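Local coordinates for protein succinyl-CoA:3-ketoacid-coenzyme A transferase subunit B (Helicobacter pylori, PDB 3RRL) that forms one subunit of an enzyme that transfers coenzyme A from succinyl-CoA to a 3-oxo acid, giving a 3-oxoacyl-CoA and succinate, at residues G24-V29 / I136-H141; A60-I63 / T69-V72; D83-I88 / A125-H130; V103-D108 / E200-V205; L171-F176 / K182-Q187. One frame throughout, in Å; residues are numbered along the deposited sequence.

Interaction 1: G24-V29 / I136-H141; sequences GLPTLV and IVIMEH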
# COMPACT_ATOMS: atom_id res chain seq x y z
N GLY B 24 -4.94 -22.36 -17.07
CA GLY B 24 -5.69 -23.13 -18.03
C GLY B 24 -5.46 -22.61 -19.43
O GLY B 24 -4.35 -22.21 -19.77
N LEU B 25 -6.51 -22.61 -20.25
CA LEU B 25 -6.38 -22.23 -21.65
C LEU B 25 -5.53 -20.98 -21.89
O LEU B 25 -4.58 -21.03 -22.67
CB LEU B 25 -7.75 -22.08 -22.30
CG LEU B 25 -8.19 -23.28 -23.14
CD1 LEU B 25 -9.46 -22.98 -23.93
CD2 LEU B 25 -7.06 -23.68 -24.07
N PRO B 26 -5.87 -19.87 -21.21
CA PRO B 26 -5.20 -18.59 -21.49
C PRO B 26 -3.68 -18.66 -21.49
O PRO B 26 -3.05 -17.97 -22.29
CB PRO B 26 -5.69 -17.69 -20.34
CG PRO B 26 -7.04 -18.23 -20.02
CD PRO B 26 -6.90 -19.73 -20.17
N THR B 27 -3.10 -19.47 -20.62
CA THR B 27 -1.65 -19.55 -20.55
C THR B 27 -1.07 -19.98 -21.89
O THR B 27 0.02 -19.57 -22.27
CB THR B 27 -1.18 -20.52 -19.45
OG1 THR B 27 -1.75 -21.81 -19.68
CG2 THR B 27 -1.62 -20.02 -18.08
N LEU B 28 -1.81 -20.80 -22.62
CA LEU B 28 -1.34 -21.28 -23.91
C LEU B 28 -1.16 -20.17 -24.94
O LEU B 28 -0.40 -20.34 -25.90
CB LEU B 28 -2.28 -22.37 -24.44
CG LEU B 28 -2.14 -23.66 -23.63
CD1 LEU B 28 -2.90 -24.81 -24.27
CD2 LEU B 28 -0.66 -24.02 -23.46
N VAL B 29 -1.85 -19.05 -24.74
CA VAL B 29 -1.79 -17.95 -25.70
C VAL B 29 -0.40 -17.34 -25.81
O VAL B 29 -0.02 -16.84 -26.87
CB VAL B 29 -2.83 -16.83 -25.38
CG1 VAL B 29 -2.68 -15.67 -26.34
CG2 VAL B 29 -4.25 -17.38 -25.47
N ILE B 136 -11.18 -10.62 -21.82
CA ILE B 136 -11.51 -11.62 -22.83
C ILE B 136 -11.65 -13.01 -22.19
O ILE B 136 -10.75 -13.46 -21.49
CB ILE B 136 -10.42 -11.71 -23.91
CG1 ILE B 136 -10.16 -10.34 -24.53
CG2 ILE B 136 -10.80 -12.73 -24.98
CD1 ILE B 136 -9.00 -10.33 -25.51
N VAL B 137 -12.77 -13.67 -22.44
CA VAL B 137 -12.95 -15.06 -22.02
C VAL B 137 -12.78 -15.97 -23.23
O VAL B 137 -13.35 -15.73 -24.29
CB VAL B 137 -14.33 -15.30 -21.40
CG1 VAL B 137 -14.56 -16.80 -21.17
CG2 VAL B 137 -14.48 -14.54 -20.10
N ILE B 138 -11.97 -17.02 -23.07
CA ILE B 138 -11.80 -18.01 -24.12
C ILE B 138 -12.17 -19.38 -23.58
O ILE B 138 -11.70 -19.80 -22.52
CB ILE B 138 -10.37 -18.00 -24.71
CG1 ILE B 138 -9.36 -18.58 -23.71
CG2 ILE B 138 -10.00 -16.60 -25.16
CD1 ILE B 138 -7.96 -18.76 -24.29
N MSE B 139 -13.04 -20.07 -24.31
CA MSE B 139 -13.76 -21.19 -23.75
C MSE B 139 -14.23 -22.13 -24.85
O MSE B 139 -14.58 -21.68 -25.94
CB MSE B 139 -14.98 -20.61 -23.05
CG MSE B 139 -15.82 -21.58 -22.30
SE MSE B 139 -17.23 -20.53 -21.49
CE MSE B 139 -18.24 -20.08 -23.09
N GLU B 140 -14.28 -23.42 -24.56
CA GLU B 140 -14.94 -24.35 -25.46
C GLU B 140 -16.44 -24.06 -25.43
O GLU B 140 -17.00 -23.81 -24.36
CB GLU B 140 -14.64 -25.81 -25.08
CG GLU B 140 -13.27 -26.28 -25.55
CD GLU B 140 -12.81 -27.55 -24.86
OE1 GLU B 140 -13.39 -28.62 -25.13
OE2 GLU B 140 -11.86 -27.47 -24.05
N HIS B 141 -17.07 -24.07 -26.60
CA HIS B 141 -18.43 -23.57 -26.75
C HIS B 141 -19.48 -24.44 -26.05
O HIS B 141 -20.47 -23.94 -25.52
CB HIS B 141 -18.79 -23.40 -28.23
CG HIS B 141 -19.94 -22.47 -28.48
ND1 HIS B 141 -19.77 -21.19 -28.97
CD2 HIS B 141 -21.27 -22.63 -28.30
CE1 HIS B 141 -20.95 -20.61 -29.08
NE2 HIS B 141 -21.88 -21.46 -28.68

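Interaction 2: A60-I63 / T69-V72; sequences ADLI and TITV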
# COMPACT_ATOMS: atom_id res chain seq x y z
N ALA B 60 13.11 -22.24 -7.04
CA ALA B 60 11.84 -22.45 -6.36
C ALA B 60 11.17 -21.13 -5.97
O ALA B 60 9.95 -21.06 -5.87
CB ALA B 60 12.04 -23.31 -5.13
N ASP B 61 11.98 -20.11 -5.72
CA ASP B 61 11.44 -18.81 -5.32
C ASP B 61 10.81 -18.07 -6.50
O ASP B 61 10.21 -17.01 -6.32
CB ASP B 61 12.54 -17.93 -4.70
CG ASP B 61 12.92 -18.38 -3.29
OD1 ASP B 61 12.11 -19.07 -2.64
OD2 ASP B 61 14.03 -18.02 -2.84
N LEU B 62 10.96 -18.60 -7.70
CA LEU B 62 10.41 -17.92 -8.87
C LEU B 62 9.41 -18.79 -9.63
O LEU B 62 9.78 -19.71 -10.36
CB LEU B 62 11.56 -17.49 -9.78
CG LEU B 62 11.23 -16.77 -11.08
CD1 LEU B 62 10.35 -15.56 -10.81
CD2 LEU B 62 12.53 -16.37 -11.78
N ILE B 63 8.13 -18.44 -9.51
CA ILE B 63 7.07 -19.22 -10.14
C ILE B 63 5.96 -18.34 -10.70
O ILE B 63 5.87 -17.16 -10.37
CB ILE B 63 6.42 -20.21 -9.14
CG1 ILE B 63 5.90 -19.45 -7.92
CG2 ILE B 63 7.43 -21.28 -8.74
CD1 ILE B 63 4.98 -20.27 -7.04
N THR B 69 7.80 -23.28 -12.28
CA THR B 69 9.07 -22.56 -12.26
C THR B 69 9.29 -21.83 -13.57
O THR B 69 9.12 -22.40 -14.65
CB THR B 69 10.25 -23.51 -12.00
OG1 THR B 69 10.27 -24.54 -12.99
CG2 THR B 69 10.14 -24.12 -10.61
N ILE B 70 9.68 -20.56 -13.47
CA ILE B 70 9.83 -19.71 -14.65
C ILE B 70 11.10 -18.87 -14.58
O ILE B 70 11.90 -19.01 -13.66
CB ILE B 70 8.64 -18.74 -14.81
CG1 ILE B 70 8.48 -17.89 -13.54
CG2 ILE B 70 7.37 -19.51 -15.10
CD1 ILE B 70 7.46 -16.76 -13.69
N THR B 71 11.27 -17.99 -15.57
CA THR B 71 12.30 -16.96 -15.50
C THR B 71 11.65 -15.60 -15.69
O THR B 71 10.43 -15.50 -15.81
CB THR B 71 13.38 -17.14 -16.57
OG1 THR B 71 12.80 -16.96 -17.87
CG2 THR B 71 14.01 -18.54 -16.47
N VAL B 72 12.47 -14.55 -15.69
CA VAL B 72 11.97 -13.20 -15.92
C VAL B 72 12.67 -12.60 -17.13
O VAL B 72 13.79 -12.98 -17.45
CB VAL B 72 12.22 -12.29 -14.69
CG1 VAL B 72 11.49 -12.83 -13.48
CG2 VAL B 72 13.70 -12.18 -14.39

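Interaction 3: D83-I88 / A125-H130; sequences DSFAMI and AMDLVH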
# COMPACT_ATOMS: atom_id res chain seq x y z
N ASP B 83 0.40 -4.93 -3.81
CA ASP B 83 0.85 -4.10 -4.92
C ASP B 83 0.39 -4.69 -6.25
O ASP B 83 -0.03 -3.96 -7.15
CB ASP B 83 2.39 -3.99 -4.93
CG ASP B 83 2.93 -3.21 -3.75
OD1 ASP B 83 2.17 -2.45 -3.12
OD2 ASP B 83 4.14 -3.37 -3.45
N SER B 84 0.51 -6.00 -6.37
CA SER B 84 0.06 -6.71 -7.56
C SER B 84 -1.40 -6.41 -7.82
O SER B 84 -1.80 -6.06 -8.93
CB SER B 84 0.23 -8.22 -7.36
OG SER B 84 -0.16 -8.92 -8.52
N PHE B 85 -2.20 -6.55 -6.78
CA PHE B 85 -3.63 -6.37 -6.94
C PHE B 85 -4.04 -4.90 -6.99
O PHE B 85 -5.10 -4.57 -7.52
CB PHE B 85 -4.41 -7.22 -5.93
CG PHE B 85 -4.44 -8.68 -6.31
CD1 PHE B 85 -5.26 -9.12 -7.34
CD2 PHE B 85 -3.62 -9.60 -5.69
CE1 PHE B 85 -5.27 -10.44 -7.72
CE2 PHE B 85 -3.62 -10.92 -6.08
CZ PHE B 85 -4.46 -11.35 -7.10
N ALA B 86 -3.19 -4.02 -6.46
CA ALA B 86 -3.41 -2.59 -6.64
C ALA B 86 -3.24 -2.27 -8.13
O ALA B 86 -3.99 -1.49 -8.70
CB ALA B 86 -2.42 -1.79 -5.81
N MSE B 87 -2.25 -2.89 -8.74
CA MSE B 87 -1.97 -2.72 -10.16
C MSE B 87 -3.16 -3.24 -10.98
O MSE B 87 -3.60 -2.61 -11.95
CB MSE B 87 -0.70 -3.50 -10.50
CG MSE B 87 -0.23 -3.41 -11.92
SE MSE B 87 1.41 -4.48 -12.12
CE MSE B 87 2.33 -3.88 -10.53
N ILE B 88 -3.67 -4.39 -10.58
CA ILE B 88 -4.80 -5.00 -11.26
C ILE B 88 -6.10 -4.24 -11.01
O ILE B 88 -6.80 -3.87 -11.95
CB ILE B 88 -4.97 -6.47 -10.84
CG1 ILE B 88 -3.88 -7.31 -11.50
CG2 ILE B 88 -6.34 -6.98 -11.23
CD1 ILE B 88 -3.69 -8.68 -10.89
N ALA B 125 -9.17 -14.22 -9.99
CA ALA B 125 -10.10 -14.06 -11.11
C ALA B 125 -11.14 -12.95 -10.89
O ALA B 125 -11.45 -12.17 -11.80
CB ALA B 125 -10.80 -15.37 -11.42
N MSE B 126 -11.67 -12.86 -9.68
CA MSE B 126 -12.64 -11.80 -9.39
C MSE B 126 -12.04 -10.40 -9.50
O MSE B 126 -12.72 -9.48 -9.95
CB MSE B 126 -13.29 -12.02 -8.02
CG MSE B 126 -14.19 -13.23 -8.00
SE MSE B 126 -15.34 -13.21 -6.45
CE MSE B 126 -16.41 -14.78 -6.85
N ASP B 127 -10.79 -10.24 -9.08
CA ASP B 127 -10.11 -8.96 -9.19
C ASP B 127 -9.85 -8.60 -10.65
O ASP B 127 -10.09 -7.45 -11.08
CB ASP B 127 -8.78 -8.99 -8.43
CG ASP B 127 -8.97 -9.10 -6.93
OD1 ASP B 127 -9.19 -8.04 -6.29
OD2 ASP B 127 -8.89 -10.23 -6.40
N LEU B 128 -9.37 -9.57 -11.42
CA LEU B 128 -9.01 -9.35 -12.82
C LEU B 128 -10.19 -8.92 -13.72
O LEU B 128 -10.03 -8.01 -14.53
CB LEU B 128 -8.28 -10.57 -13.38
CG LEU B 128 -6.80 -10.66 -12.98
CD1 LEU B 128 -6.37 -12.11 -12.84
CD2 LEU B 128 -5.89 -9.92 -13.96
N VAL B 129 -11.36 -9.56 -13.56
CA VAL B 129 -12.54 -9.23 -14.38
C VAL B 129 -13.02 -7.78 -14.25
O VAL B 129 -13.56 -7.22 -15.20
CB VAL B 129 -13.76 -10.17 -14.13
CG1 VAL B 129 -13.47 -11.59 -14.59
CG2 VAL B 129 -14.21 -10.14 -12.67
N HIS B 130 -12.86 -7.20 -13.07
CA HIS B 130 -13.18 -5.78 -12.88
C HIS B 130 -12.07 -4.81 -13.30
O HIS B 130 -12.34 -3.77 -13.91
CB HIS B 130 -13.62 -5.50 -11.45
CG HIS B 130 -14.95 -6.09 -11.12
ND1 HIS B 130 -15.10 -7.30 -10.49
CD2 HIS B 130 -16.21 -5.63 -11.34
CE1 HIS B 130 -16.38 -7.57 -10.33
NE2 HIS B 130 -17.08 -6.57 -10.84

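Interaction 4: V103-D108 / E200-V205; sequences VSQNGD and EAEFEV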
# COMPACT_ATOMS: atom_id res chain seq x y z
N VAL B 103 -20.70 -18.42 -19.81
CA VAL B 103 -20.81 -17.00 -20.01
C VAL B 103 -22.26 -16.70 -20.36
O VAL B 103 -22.83 -17.36 -21.20
CB VAL B 103 -19.91 -16.49 -21.12
CG1 VAL B 103 -20.10 -15.01 -21.29
CG2 VAL B 103 -18.48 -16.83 -20.83
N SER B 104 -22.85 -15.72 -19.70
CA SER B 104 -24.22 -15.32 -19.96
C SER B 104 -24.30 -14.21 -21.00
O SER B 104 -23.33 -13.55 -21.28
CB SER B 104 -24.91 -14.91 -18.67
OG SER B 104 -24.79 -13.52 -18.47
N GLN B 105 -25.48 -14.02 -21.58
CA GLN B 105 -25.69 -13.03 -22.63
C GLN B 105 -25.47 -11.61 -22.14
O GLN B 105 -25.20 -10.71 -22.91
CB GLN B 105 -27.07 -13.18 -23.28
CG GLN B 105 -28.18 -12.52 -22.54
CD GLN B 105 -29.54 -12.93 -23.06
OE1 GLN B 105 -29.69 -13.98 -23.66
NE2 GLN B 105 -30.52 -12.10 -22.83
N ASN B 106 -25.60 -11.43 -20.84
CA ASN B 106 -25.41 -10.15 -20.20
C ASN B 106 -23.95 -9.85 -19.92
O ASN B 106 -23.62 -8.80 -19.42
CB ASN B 106 -26.22 -10.08 -18.91
CG ASN B 106 -25.78 -8.95 -18.02
OD1 ASN B 106 -25.69 -7.81 -18.45
ND2 ASN B 106 -25.52 -9.26 -16.76
N GLY B 107 -23.06 -10.78 -20.27
CA GLY B 107 -21.65 -10.62 -20.00
C GLY B 107 -21.19 -11.18 -18.67
O GLY B 107 -20.09 -10.92 -18.25
N ASP B 108 -22.06 -11.91 -17.99
CA ASP B 108 -21.74 -12.58 -16.75
C ASP B 108 -20.77 -13.73 -16.97
O ASP B 108 -20.80 -14.37 -18.00
CB ASP B 108 -23.00 -13.12 -16.10
CG ASP B 108 -24.00 -12.05 -15.80
OD1 ASP B 108 -23.67 -10.87 -15.94
OD2 ASP B 108 -25.14 -12.40 -15.44
N GLU B 200 -27.52 -20.94 -26.49
CA GLU B 200 -28.76 -20.63 -25.78
C GLU B 200 -28.97 -19.12 -25.65
O GLU B 200 -30.08 -18.62 -25.80
CB GLU B 200 -28.78 -21.28 -24.41
CG GLU B 200 -28.60 -22.79 -24.44
CD GLU B 200 -28.59 -23.40 -23.04
OE1 GLU B 200 -28.38 -24.63 -22.93
OE2 GLU B 200 -28.80 -22.65 -22.06
N ALA B 201 -27.89 -18.40 -25.35
CA ALA B 201 -27.96 -16.96 -25.17
C ALA B 201 -28.58 -16.31 -26.41
O ALA B 201 -28.39 -16.79 -27.52
CB ALA B 201 -26.57 -16.39 -24.92
N GLU B 202 -29.32 -15.23 -26.20
CA GLU B 202 -29.85 -14.43 -27.30
C GLU B 202 -28.80 -13.42 -27.74
O GLU B 202 -28.20 -12.75 -26.90
CB GLU B 202 -31.12 -13.69 -26.88
CG GLU B 202 -32.26 -14.60 -26.45
CD GLU B 202 -33.37 -13.84 -25.74
OE1 GLU B 202 -33.08 -12.80 -25.10
OE2 GLU B 202 -34.54 -14.29 -25.84
N PHE B 203 -28.59 -13.31 -29.04
CA PHE B 203 -27.58 -12.39 -29.55
C PHE B 203 -28.00 -11.74 -30.87
O PHE B 203 -28.86 -12.26 -31.57
CB PHE B 203 -26.24 -13.11 -29.72
CG PHE B 203 -26.28 -14.27 -30.68
CD1 PHE B 203 -25.92 -14.11 -32.01
CD2 PHE B 203 -26.68 -15.53 -30.25
CE1 PHE B 203 -25.96 -15.17 -32.90
CE2 PHE B 203 -26.71 -16.60 -31.14
CZ PHE B 203 -26.35 -16.42 -32.47
N GLU B 204 -27.37 -10.62 -31.18
CA GLU B 204 -27.58 -9.94 -32.45
C GLU B 204 -26.51 -10.39 -33.43
O GLU B 204 -25.35 -10.54 -33.04
CB GLU B 204 -27.49 -8.42 -32.28
CG GLU B 204 -28.48 -7.83 -31.29
CD GLU B 204 -28.12 -6.40 -30.90
OE1 GLU B 204 -27.06 -5.91 -31.35
OE2 GLU B 204 -28.90 -5.77 -30.15
N VAL B 205 -26.88 -10.57 -34.69
CA VAL B 205 -25.91 -11.00 -35.69
C VAL B 205 -25.31 -9.78 -36.37
O VAL B 205 -25.95 -9.08 -37.17
CB VAL B 205 -26.57 -11.91 -36.73
CG1 VAL B 205 -25.60 -12.21 -37.87
CG2 VAL B 205 -27.06 -13.19 -36.08

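Interaction 5: L171-F176 / K182-Q187; sequences LAVFEF and KLVELQ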
# COMPACT_ATOMS: atom_id res chain seq x y z
N LEU B 171 -16.28 -21.98 -31.94
CA LEU B 171 -17.31 -21.69 -32.94
C LEU B 171 -17.25 -20.24 -33.41
O LEU B 171 -17.18 -19.97 -34.61
CB LEU B 171 -18.71 -22.03 -32.44
CG LEU B 171 -18.96 -23.48 -32.04
CD1 LEU B 171 -20.43 -23.71 -31.72
CD2 LEU B 171 -18.49 -24.42 -33.13
N ALA B 172 -17.32 -19.32 -32.46
CA ALA B 172 -17.46 -17.92 -32.78
C ALA B 172 -16.82 -16.91 -31.84
O ALA B 172 -16.38 -17.24 -30.75
CB ALA B 172 -18.91 -17.60 -32.92
N VAL B 173 -16.77 -15.68 -32.30
CA VAL B 173 -16.32 -14.56 -31.52
C VAL B 173 -17.52 -13.64 -31.26
O VAL B 173 -18.23 -13.27 -32.17
CB VAL B 173 -15.22 -13.77 -32.22
CG1 VAL B 173 -14.76 -12.64 -31.35
CG2 VAL B 173 -14.09 -14.67 -32.57
N PHE B 174 -17.72 -13.29 -30.00
CA PHE B 174 -18.81 -12.44 -29.59
C PHE B 174 -18.28 -11.23 -28.86
O PHE B 174 -17.24 -11.30 -28.22
CB PHE B 174 -19.74 -13.16 -28.62
CG PHE B 174 -20.39 -14.38 -29.18
CD1 PHE B 174 -21.65 -14.32 -29.73
CD2 PHE B 174 -19.76 -15.60 -29.11
CE1 PHE B 174 -22.25 -15.44 -30.22
CE2 PHE B 174 -20.36 -16.73 -29.60
CZ PHE B 174 -21.60 -16.65 -30.15
N GLU B 175 -18.99 -10.12 -28.96
CA GLU B 175 -18.67 -8.92 -28.20
C GLU B 175 -19.85 -8.50 -27.33
O GLU B 175 -20.99 -8.87 -27.60
CB GLU B 175 -18.23 -7.79 -29.13
CG GLU B 175 -16.85 -8.02 -29.71
CD GLU B 175 -16.43 -6.96 -30.72
OE1 GLU B 175 -17.24 -6.05 -31.01
OE2 GLU B 175 -15.29 -7.05 -31.22
N PHE B 176 -19.57 -7.74 -26.29
CA PHE B 176 -20.60 -7.31 -25.36
C PHE B 176 -20.66 -5.80 -25.24
O PHE B 176 -19.64 -5.16 -24.98
CB PHE B 176 -20.36 -7.94 -23.98
CG PHE B 176 -20.55 -9.43 -23.96
CD1 PHE B 176 -19.49 -10.28 -24.22
CD2 PHE B 176 -21.80 -9.97 -23.70
CE1 PHE B 176 -19.67 -11.65 -24.22
CE2 PHE B 176 -21.98 -11.33 -23.70
CZ PHE B 176 -20.91 -12.17 -23.95
N LYS B 182 -23.19 -9.51 -29.20
CA LYS B 182 -23.14 -9.52 -30.66
C LYS B 182 -22.19 -10.60 -31.18
O LYS B 182 -21.07 -10.74 -30.69
CB LYS B 182 -22.68 -8.15 -31.19
CG LYS B 182 -23.54 -6.97 -30.77
CD LYS B 182 -22.79 -5.67 -30.99
CE LYS B 182 -23.62 -4.44 -30.61
NZ LYS B 182 -24.66 -4.05 -31.61
N LEU B 183 -22.63 -11.31 -32.21
CA LEU B 183 -21.78 -12.29 -32.86
C LEU B 183 -21.06 -11.52 -33.94
O LEU B 183 -21.67 -11.11 -34.92
CB LEU B 183 -22.66 -13.34 -33.54
CG LEU B 183 -21.94 -14.29 -34.50
CD1 LEU B 183 -20.87 -15.07 -33.74
CD2 LEU B 183 -22.92 -15.24 -35.18
N VAL B 184 -19.77 -11.26 -33.75
CA VAL B 184 -19.02 -10.51 -34.74
C VAL B 184 -18.11 -11.34 -35.64
O VAL B 184 -17.54 -10.80 -36.59
CB VAL B 184 -18.23 -9.37 -34.09
CG1 VAL B 184 -19.17 -8.45 -33.34
CG2 VAL B 184 -17.17 -9.93 -33.14
N GLU B 185 -17.96 -12.62 -35.35
CA GLU B 185 -17.09 -13.46 -36.17
C GLU B 185 -17.45 -14.95 -36.09
O GLU B 185 -17.78 -15.47 -35.03
CB GLU B 185 -15.63 -13.24 -35.75
CG GLU B 185 -14.59 -13.72 -36.74
CD GLU B 185 -13.16 -13.48 -36.26
OE1 GLU B 185 -12.91 -12.43 -35.61
OE2 GLU B 185 -12.28 -14.33 -36.52
N LEU B 186 -17.35 -15.64 -37.23
CA LEU B 186 -17.46 -17.09 -37.27
C LEU B 186 -16.05 -17.67 -37.41
O LEU B 186 -15.25 -17.15 -38.18
CB LEU B 186 -18.31 -17.55 -38.46
CG LEU B 186 -19.82 -17.25 -38.47
CD1 LEU B 186 -20.43 -17.58 -39.83
CD2 LEU B 186 -20.54 -18.01 -37.35
N GLN B 187 -15.75 -18.72 -36.65
CA GLN B 187 -14.47 -19.41 -36.79
C GLN B 187 -14.45 -20.18 -38.11
O GLN B 187 -15.50 -20.47 -38.69
CB GLN B 187 -14.21 -20.34 -35.61
CG GLN B 187 -13.92 -19.63 -34.29
CD GLN B 187 -12.44 -19.34 -34.08
OE1 GLN B 187 -11.71 -19.06 -35.03
NE2 GLN B 187 -11.99 -19.42 -32.83

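Interaction 1: G24-V29 / I136-H141
A buried, wholly apolar contact presses the turn after strand 18-21 against the end of strand 134-138 in the main sheet, with Ile138 as the single residue reaching across. Its terminal methyl does most of the touching: Ile138 CD1 lies 3.9 Å from Leu25 CB and 3.9 Å from Pro26 N, with Pro26 CD a little farther, and stands 4.1 Å from Val29 CG2. Leu25 and Pro26 meet the methyl together, and Val29, about one turn on, touches it as well. Ile138 holds CG1 between its backbone N and carbonyl carbon (chi1 71°), and the extended chi2 then carries CD1 outward to this patch. Within 24-29, Gly24 O is gripped twice, by Thr27 N at 3.1 Å and by Thr27 OG1 at 2.6 Å, the hydroxyl arriving in the carbonyl plane; this ties down the start of the turn that presents the three apolar residues. Ile5 of helix 2-10 and Ile97 of strand 95-98 also pack on Ile138, so the Ile138 side chain lies between helix 2-10 and the sheet. Between the two segments the contact rests on dispersion and the exclusion of water, without a directional polar bond.

Interaction 2: A60-I63 / T69-V72
Leu62 lays its branched end over the backbone of 70-71 and the side chain of Ile70: Leu62 CG stands 3.9 Å from Ile70 CG1, the two side chains crossing at about a right angle. The two methyls divide the work. Leu62 CD2 lies over the backbone, 3.8 Å from Thr71 CA, while Leu62 CD1 reaches on to Val72 CG1 at 4.0 Å. With CG turned trans to the backbone N (chi1 180°), the leucine is thrown forward along 69-72. Ile70 in turn sets its end against the carbonyl group of Ile63, Ile70 CD1 lying 3.7 Å from Ile63 C. Both segments belong to the long connection between strands 46-49 and 72-73, which here doubles back on itself and is joined by one isolated beta bridge, Ile63 with Thr69. Its hydrogen bond runs from Ile70 N to Leu62 O, 3.2 Å long and fairly straight at 163°, although the donor sits 35° above the carbonyl plane. The same Leu62 O receives a CA-H...O contact from Thr69 CA at 3.5 Å. Beyond the pair, Phe78 of strand 76-78 packs on Leu62 and Val72, and Leu46 on Ile70. A neighbouring subunit also borders the contact: basic side chains of that other chain form salt bridges with Asp61 OD2, and its backbone is hydrogen-bonded to Thr69 OG1.

Interaction 3: D83-I88 / A125-H130
Phe85 and Ile88 of helix 81-89 meet Asp127 and Leu128 of helix 125-131 in the alpha/beta fold of a coenzyme A transferase; the axes of segments 83-88 and 125-130 run 32° apart and come within 9.8 Å. The ring of Phe85 approaches Asp127 obliquely, Phe85 CD1 lying 3.7 Å from Asp127 CB, with the ring and carboxylate planes 50° apart. One helical turn on, Ile88 uses both branches. Ile88 CG2, held trans to the backbone N while CG1 lies trans to the carbonyl carbon, settles on the other helix's backbone 3.9 Å from Leu128 CA, and Ile88 CD1 meets the Leu128 CD2 methyl. Outside this shell the carboxylate of Asp127 is bonded by a neighbouring subunit, OD1 to a polar side chain and OD2 to the backbone, which fixes the group that Phe85 leans against. Leu128 also touches Glu43, the predicted active-site residue, and Ser84 OG is hydrogen-bonded to Glu43 O; the helix pair therefore lies directly beside the probable catalytic site. Within helix 125-131, His130 ND1 gives a hydrogen bond of 3.3 Å to Met126 O, the oxygen lying close to the imidazole plane.

Interaction 4: V103-D108 / E200-V205
The side-chain amide of Gln105 and the carboxylate of Glu202 lie with their planes only 20° apart, the two chains crossing at a slant. The backbone N-H of Glu202 approaches the amide from above its plane: Glu202 N donates to Gln105 OE1 over 2.9 Å, nearly straight, yet stands 36° out of the plane of the acceptor carbonyl. At the amide's other end, Gln105 NE2 makes a weak hydrogen bond of 3.5 Å to Glu202 OE1. Gln105 thus takes a bond from the main chain of Glu202 through its oxygen and offers a looser one to the side chain through its nitrogen, an unequal pair of links to one residue. At the root of the same side chain, Gln105 CB packs on the methyl of Ala201, with Gln105 CB and Ala201 CB 3.6 Å apart. The glutamine has CG between its backbone N and carbonyl carbon (chi1 83°) and runs extended from there, which sets the amide alongside the 201-202 backbone. Gln105 is the second residue of a type I beta turn, Ser104 to Gly107, in the reversal that links strand 102-104 to strand 109-114. The turn is braced by Ser104 OG, which accepts from Asn106 N at 3.3 Å as an ST turn and also from Asp108 N at 3.2 Å. Facing it is the chain leading from helix 192-198 into the final strand 204-205. Within 200-205, Ala201 also bonds through its backbone to Val150 of the four-stranded sheet, and farther on Glu204 makes a salt bridge with Lys182.

Interaction 5: L171-F176 / K182-Q187
Phe174 and Leu183 cross at a slant on one side of an antiparallel hairpin, with Leu183 CD1 over the ring face, 4.1 Å from the Phe174 ring centroid and displaced toward its rim: a CH-pi contact. Leu183 keeps CG trans to the backbone N (chi1 168°), which lays Leu183 CD1 back across the partner strand, tightly against Ala172 CB at 3.3 Å. On the reverse side, Val173 and Glu185 lie side by side and point the same way, their CB atoms 3.6 Å apart. Next to them Val184 crosses Glu175 at about a right angle, Val184 CG2 standing 3.9 Å from Glu175 CD. A classic beta bulge shifts the pairing: Val184 and Glu185 both face Val173, and Val173 O accepts from Val184 N at 3.0 Å and from Glu185 N at 3.3 Å. Beyond the bulge the ladder resumes with Glu175 N to Lys182 O and Lys182 N to Glu175 O, each 2.8 Å. Arg8 pairs with the carboxylate of Glu185, and Gln187 NE2 bonds to Thr169 O. Helix 192-198 covers the side of Phe174 and Leu183 through Val195 and Leu192, while strand 166-168 flanks 172-177 and the final strand 204-205 flanks 180-186.

The contacts are spread along the main mixed sheet, whose order from 95-98 runs 134-138, 166-168, 172-177, 180-186, 204-205. Interactions 4 and 5 adjoin, centres 11 Å apart, through Glu204 O to Leu183 N and the Lys182-Glu204 salt bridge. Interaction 1 touches interaction 5 by His141 on Leu171 and interaction 4 by Val137 on Val103. Along the chain, interactions 2 and 3 nest within the loop closed by interaction 1, and 5 within that of 4. Interactions 2 and 4 lie about 39 Å apart, centre to centre. Interactions 2 and 3 border other subunits, and side chains of interactions 1, 2 and 3 lie within about 10 Å of the predicted active-site Glu43, whereas 4 and 5 lie away.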